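PDB 3CGX: putative nucleotide-diphospho-sugar transferase from Desulfovibrio desulfuricans subsp. desulfuricans, which probably transfers a sugar from a nucleotide-diphosphate donor, although its substrates are not established. Local coordinates for residues 53-58 / 76-81; 6-11 / 93-98. All blocks are in the same frame, centred on the assembly; numbering follows the deposited sequence.

Contact 1 (53-58 / 76-81); sequences DLHICY and QHMFAA
Ile56 and Ala80 carry the backbone pairing of two parallel strands, 53-58 and 78-81. Ile56 N donates to Met78 O at 2.8 Å and Ile56 O accepts Ala80 N at 2.9 Å, after which Tyr58 N reaches Ala80 O. The first of these is nearly straight, with an N-H...O angle of 169°. Toward the start of the pairing a water takes over: it donates to Leu54 O and accepts from Met78 N, bridging the strands where they have drawn apart.

Among the apolar contacts, the side chains of Ile56 and Phe79 lie side by side and point the same way, with Ile56 CD1 3.6 Å from Phe79 CE1. Ile56 CD1 also meets the CB methylene of His77. On the face shared by His55 and Met78, the selenomethionine chain bends at chi3 (-81°), and its CE comes within 3.3 Å of Leu54 O and lies at the edge of the His55 ring.

The aromatic contact is a CH-pi interaction. Tyr58 CG sits between the backbone N and the carbonyl carbon (chi1 62°), and Ala81 CA stands over the ring centre, 3.8 Å from the centroid. Phe69 of helix 65-73 stacks on the same tyrosine. Strand 53-58, helix 65-73 and strand 78-81 form a beta-alpha-beta unit, the repeating element of the Rossmann-like sheet in GT-A folds.

Contact 2 (6-11 / 93-98); sequences CILFFV and HAMQKA
Leu8 CG is placed anti to its own carbonyl carbon (chi1 -50°), and chi2 of 173° sets CD1 anti to CA, extending that methyl toward Ala94 and Met95 on the helix. CG of Met95, a selenomethionine, is likewise anti to its carbonyl carbon, where it meets the same leucine methyl. Leu8 CD1 thus touches both backbone and side chains: it lies 3.5 Å from Ala94 O and 3.9 Å from both Ala94 CB and Met95 CG. The other branch, CD2, faces Ala98 CB at a looser 4.3 Å, one helical turn further on. Ala94 O, beside the leucine methyl, is already engaged within the helix by Ala98 N at 3.1 Å.

The strand and helix run nearly antiparallel, with 157° between their directions and a closest axis approach of 9.8 Å. This is a helix packed on the face of the mixed sheet, over its parallel part, as in the alpha/beta layering of GT-A folds, and strand 5-11 lies inside that sheet between 53-58 and 105-109. With only a methyl on Ala94, Leu8 CD1 reaches the helix backbone there.

Phe10 adds a contact at its ring edge: Ala94 CB lies in the ring plane, 3.9 Å from CZ, and so approaches the rim rather than a face. Met95 continues onto Val106 and Leu108 of strand 105-109, and Leu8 also touches Val106.

Contacts 1 and 2 meet along the shared edge of strands 53-58 and 5-11, and their centres are about 8 Å apart. Asp53 O lies 2.7 Å from Ile7 N and His55 N 2.8 Å from Ile7 O, probable hydrogen bonds that join the strand of one contact to that of the other. Side chains mesh on both faces: Cys57 CB packs 3.5 Å from Phe10 CE1, while Ile56 CG2 meets Val11 CG2. In sequence, contact 1 is nested within the loop closed by contact 2, since 53-81 falls between 6-11 and 93-98; helix 87-100 is the next element after strand 78-81 and packs over strand 5-11.

Contact 1 (53-58 / 76-81)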
loop_
_atom_site.group_PDB
_atom_site.type_symbol
_atom_site.label_atom_id
_atom_site.label_comp_id
_atom_site.label_asym_id
_atom_site.label_seq_id
_atom_site.Cartn_x
_atom_site.Cartn_y
_atom_site.Cartn_z
ATOM N N ASP A 53 -0.271 12.014 -10.091
ATOM C CA ASP A 53 0.870 11.301 -10.632
ATOM C C ASP A 53 1.139 10.122 -9.702
ATOM O O ASP A 53 0.873 10.157 -8.474
ATOM C CB ASP A 53 2.127 12.184 -10.697
ATOM C CG ASP A 53 2.035 13.311 -11.738
ATOM O OD1 ASP A 53 1.162 13.274 -12.629
ATOM O OD2 ASP A 53 2.893 14.207 -11.679
ATOM N N LEU A 54 1.714 9.084 -10.276
ATOM C CA LEU A 54 2.005 7.873 -9.508
ATOM C C LEU A 54 3.471 7.478 -9.587
ATOM O O LEU A 54 4.067 7.438 -10.655
ATOM C CB LEU A 54 1.111 6.759 -9.988
ATOM C CG LEU A 54 1.342 5.354 -9.435
ATOM C CD1 LEU A 54 0.750 5.285 -8.053
ATOM C CD2 LEU A 54 0.703 4.309 -10.378
ATOM N N HIS A 55 4.064 7.283 -8.416
ATOM C CA HIS A 55 5.452 6.822 -8.298
ATOM C C HIS A 55 5.458 5.491 -7.619
ATOM O O HIS A 55 5.002 5.377 -6.480
ATOM C CB HIS A 55 6.272 7.783 -7.471
ATOM C CG HIS A 55 6.463 9.108 -8.131
ATOM N ND1 HIS A 55 7.381 10.027 -7.701
ATOM C CD2 HIS A 55 5.855 9.654 -9.203
ATOM C CE1 HIS A 55 7.338 11.082 -8.491
ATOM N NE2 HIS A 55 6.425 10.875 -9.414
ATOM N N ILE A 56 5.966 4.493 -8.332
ATOM C CA ILE A 56 6.033 3.153 -7.823
ATOM C C ILE A 56 7.379 2.968 -7.133
ATOM O O ILE A 56 8.458 3.014 -7.753
ATOM C CB ILE A 56 5.822 2.102 -8.944
ATOM C CG1 ILE A 56 4.447 2.276 -9.620
ATOM C CG2 ILE A 56 6.016 0.664 -8.395
ATOM C CD1 ILE A 56 4.304 1.506 -10.940
ATOM N N CYS A 57 7.315 2.791 -5.816
ATOM C CA CYS A 57 8.514 2.759 -4.950
ATOM C C CYS A 57 8.745 1.364 -4.419
ATOM O O CYS A 57 7.956 0.866 -3.605
ATOM C CB CYS A 57 8.336 3.746 -3.783
ATOM S SG CYS A 57 8.021 5.445 -4.261
ATOM N N TYR A 58 9.823 0.725 -4.904
ATOM C CA TYR A 58 10.100 -0.657 -4.624
ATOM C C TYR A 58 11.212 -0.935 -3.609
ATOM O O TYR A 58 12.221 -0.225 -3.474
ATOM C CB TYR A 58 10.396 -1.401 -5.926
ATOM C CG TYR A 58 11.594 -0.930 -6.714
ATOM C CD1 TYR A 58 12.860 -1.389 -6.426
ATOM C CD2 TYR A 58 11.453 -0.041 -7.803
ATOM C CE1 TYR A 58 13.910 -0.999 -7.169
ATOM C CE2 TYR A 58 12.518 0.363 -8.529
ATOM C CZ TYR A 58 13.743 -0.111 -8.208
ATOM O OH TYR A 58 14.841 0.271 -8.956
ATOM N N GLN A 76 6.283 2.668 -19.119
ATOM C CA GLN A 76 5.780 4.046 -19.144
ATOM C C GLN A 76 5.637 4.604 -17.737
ATOM O O GLN A 76 5.447 5.791 -17.558
ATOM C CB GLN A 76 4.430 4.154 -19.896
ATOM C CG GLN A 76 3.226 3.427 -19.277
ATOM C CD GLN A 76 3.058 1.978 -19.717
ATOM O OE1 GLN A 76 3.990 1.154 -19.656
ATOM N NE2 GLN A 76 1.853 1.655 -20.159
ATOM N N HIS A 77 5.720 3.729 -16.741
ATOM C CA HIS A 77 5.515 4.129 -15.321
ATOM C C HIS A 77 6.809 4.627 -14.696
ATOM O O HIS A 77 7.931 4.366 -15.186
ATOM C CB HIS A 77 4.970 2.947 -14.496
ATOM C CG HIS A 77 3.790 2.297 -15.132
ATOM N ND1 HIS A 77 2.543 2.872 -15.119
ATOM C CD2 HIS A 77 3.687 1.187 -15.891
ATOM C CE1 HIS A 77 1.705 2.109 -15.801
ATOM N NE2 HIS A 77 2.377 1.087 -16.294
HETATM N N MSE A 78 6.638 5.402 -13.634
HETATM C CA MSE A 78 7.767 5.967 -12.905
HETATM C C MSE A 78 8.064 5.048 -11.728
HETATM O O MSE A 78 7.203 4.784 -10.873
HETATM C CB MSE A 78 7.456 7.393 -12.431
HETATM C CG MSE A 78 7.228 8.312 -13.582
HETATM SE SE MSE A 78 6.802 10.171 -13.048
HETATM C CE MSE A 78 4.856 9.972 -12.618
ATOM N N PHE A 79 9.290 4.537 -11.711
ATOM C CA PHE A 79 9.741 3.607 -10.689
ATOM C C PHE A 79 10.925 4.238 -9.959
ATOM O O PHE A 79 11.724 4.930 -10.573
ATOM C CB PHE A 79 10.212 2.286 -11.300
ATOM C CG PHE A 79 9.173 1.547 -12.117
ATOM C CD1 PHE A 79 8.229 0.733 -11.483
ATOM C CD2 PHE A 79 9.195 1.573 -13.502
ATOM C CE1 PHE A 79 7.275 0.035 -12.222
ATOM C CE2 PHE A 79 8.223 0.858 -14.257
ATOM C CZ PHE A 79 7.281 0.105 -13.607
ATOM N N ALA A 80 11.015 3.988 -8.656
ATOM C CA ALA A 80 12.165 4.409 -7.838
ATOM C C ALA A 80 12.369 3.411 -6.736
ATOM O O ALA A 80 11.393 2.890 -6.191
ATOM C CB ALA A 80 11.961 5.810 -7.243
ATOM N N ALA A 81 13.640 3.138 -6.404
ATOM C CA ALA A 81 13.952 2.296 -5.250
ATOM C C ALA A 81 13.584 3.072 -4.004
ATOM O O ALA A 81 13.762 4.274 -3.928
ATOM C CB ALA A 81 15.451 1.847 -5.181
HETATM O O HOH W 1 3.940 6.232 -13.079
#

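Contact 2 (6-11 / 93-98)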
loop_
_atom_site.group_PDB
_atom_site.type_symbol
_atom_site.label_atom_id
_atom_site.label_comp_id
_atom_site.label_asym_id
_atom_site.label_seq_id
_atom_site.Cartn_x
_atom_site.Cartn_y
_atom_site.Cartn_z
ATOM N N CYS A 6 0.456 13.618 -5.771
ATOM C CA CYS A 6 1.252 12.442 -6.072
ATOM C C CYS A 6 0.881 11.265 -5.166
ATOM O O CYS A 6 0.614 11.436 -3.983
ATOM C CB CYS A 6 2.760 12.740 -5.940
ATOM S SG CYS A 6 3.757 11.391 -6.722
ATOM N N ILE A 7 0.825 10.081 -5.766
ATOM C CA ILE A 7 0.610 8.814 -5.041
ATOM C C ILE A 7 1.904 8.021 -5.041
ATOM O O ILE A 7 2.481 7.759 -6.106
ATOM C CB ILE A 7 -0.473 7.919 -5.667
ATOM C CG1 ILE A 7 -1.836 8.616 -5.728
ATOM C CG2 ILE A 7 -0.554 6.580 -4.938
ATOM C CD1 ILE A 7 -2.738 8.018 -6.855
ATOM N N LEU A 8 2.405 7.731 -3.845
ATOM C CA LEU A 8 3.575 6.878 -3.677
ATOM C C LEU A 8 3.088 5.494 -3.285
ATOM O O LEU A 8 2.492 5.296 -2.216
ATOM C CB LEU A 8 4.511 7.409 -2.626
ATOM C CG LEU A 8 4.910 8.870 -2.740
ATOM C CD1 LEU A 8 5.740 9.342 -1.516
ATOM C CD2 LEU A 8 5.612 9.132 -4.102
ATOM N N PHE A 9 3.379 4.550 -4.161
ATOM C CA PHE A 9 2.862 3.174 -4.086
ATOM C C PHE A 9 4.002 2.200 -3.775
ATOM O O PHE A 9 4.866 1.960 -4.571
ATOM C CB PHE A 9 2.109 2.863 -5.379
ATOM C CG PHE A 9 1.434 1.488 -5.433
ATOM C CD1 PHE A 9 0.708 0.994 -4.350
ATOM C CD2 PHE A 9 1.454 0.730 -6.600
ATOM C CE1 PHE A 9 0.020 -0.224 -4.443
ATOM C CE2 PHE A 9 0.770 -0.523 -6.658
ATOM C CZ PHE A 9 0.086 -0.981 -5.554
ATOM N N PHE A 10 3.995 1.692 -2.551
ATOM C CA PHE A 10 5.067 0.857 -2.016
ATOM C C PHE A 10 4.807 -0.603 -2.306
ATOM O O PHE A 10 3.772 -1.170 -1.924
ATOM C CB PHE A 10 5.229 1.121 -0.493
ATOM C CG PHE A 10 6.185 2.220 -0.145
ATOM C CD1 PHE A 10 6.215 3.415 -0.852
ATOM C CD2 PHE A 10 7.053 2.078 0.958
ATOM C CE1 PHE A 10 7.134 4.385 -0.538
ATOM C CE2 PHE A 10 7.932 3.082 1.309
ATOM C CZ PHE A 10 7.990 4.225 0.569
ATOM N N VAL A 11 5.767 -1.193 -3.026
ATOM C CA VAL A 11 5.724 -2.551 -3.568
ATOM C C VAL A 11 7.067 -3.272 -3.378
ATOM O O VAL A 11 8.072 -2.676 -3.055
ATOM C CB VAL A 11 5.369 -2.513 -5.113
ATOM C CG1 VAL A 11 3.997 -1.817 -5.380
ATOM C CG2 VAL A 11 6.508 -1.835 -5.964
ATOM N N HIS A 93 11.778 9.438 3.313
ATOM C CA HIS A 93 12.560 9.827 2.135
ATOM C C HIS A 93 11.715 9.953 0.847
ATOM O O HIS A 93 11.866 10.905 0.061
ATOM C CB HIS A 93 13.728 8.870 1.935
ATOM C CG HIS A 93 14.731 8.925 3.047
ATOM N ND1 HIS A 93 15.551 7.860 3.379
ATOM C CD2 HIS A 93 15.003 9.905 3.950
ATOM C CE1 HIS A 93 16.315 8.202 4.407
ATOM N NE2 HIS A 93 15.991 9.430 4.782
ATOM N N ALA A 94 10.776 9.040 0.667
ATOM C CA ALA A 94 9.940 9.051 -0.543
ATOM C C ALA A 94 9.001 10.289 -0.529
ATOM O O ALA A 94 8.847 11.015 -1.517
ATOM C CB ALA A 94 9.155 7.738 -0.666
HETATM N N MSE A 95 8.408 10.556 0.619
HETATM C CA MSE A 95 7.520 11.710 0.733
HETATM C C MSE A 95 8.289 13.040 0.607
HETATM O O MSE A 95 7.871 13.988 -0.087
HETATM C CB MSE A 95 6.800 11.650 2.075
HETATM C CG MSE A 95 5.929 10.428 2.224
HETATM SE SE MSE A 95 4.503 10.604 3.601
HETATM C CE MSE A 95 3.394 11.701 2.456
ATOM N N GLN A 96 9.444 13.079 1.257
ATOM C CA GLN A 96 10.293 14.256 1.247
ATOM C C GLN A 96 10.703 14.565 -0.169
ATOM O O GLN A 96 10.695 15.706 -0.594
ATOM C CB GLN A 96 11.535 14.072 2.130
ATOM C CG GLN A 96 12.402 15.326 2.116
ATOM C CD GLN A 96 11.719 16.507 2.798
ATOM O OE1 GLN A 96 11.354 17.481 2.147
ATOM N NE2 GLN A 96 11.511 16.398 4.104
ATOM N N LYS A 97 11.016 13.524 -0.919
ATOM C CA LYS A 97 11.425 13.670 -2.319
ATOM C C LYS A 97 10.305 14.216 -3.193
ATOM O O LYS A 97 10.516 15.075 -4.089
ATOM C CB LYS A 97 11.889 12.327 -2.853
ATOM C CG LYS A 97 12.077 12.221 -4.338
ATOM C CD LYS A 97 13.322 12.862 -4.842
ATOM C CE LYS A 97 13.592 12.381 -6.279
ATOM N NZ LYS A 97 12.384 12.437 -7.169
ATOM N N ALA A 98 9.104 13.712 -2.940
ATOM C CA ALA A 98 7.921 14.126 -3.711
ATOM C C ALA A 98 7.623 15.609 -3.475
ATOM O O ALA A 98 7.339 16.359 -4.410
ATOM C CB ALA A 98 6.698 13.224 -3.408
#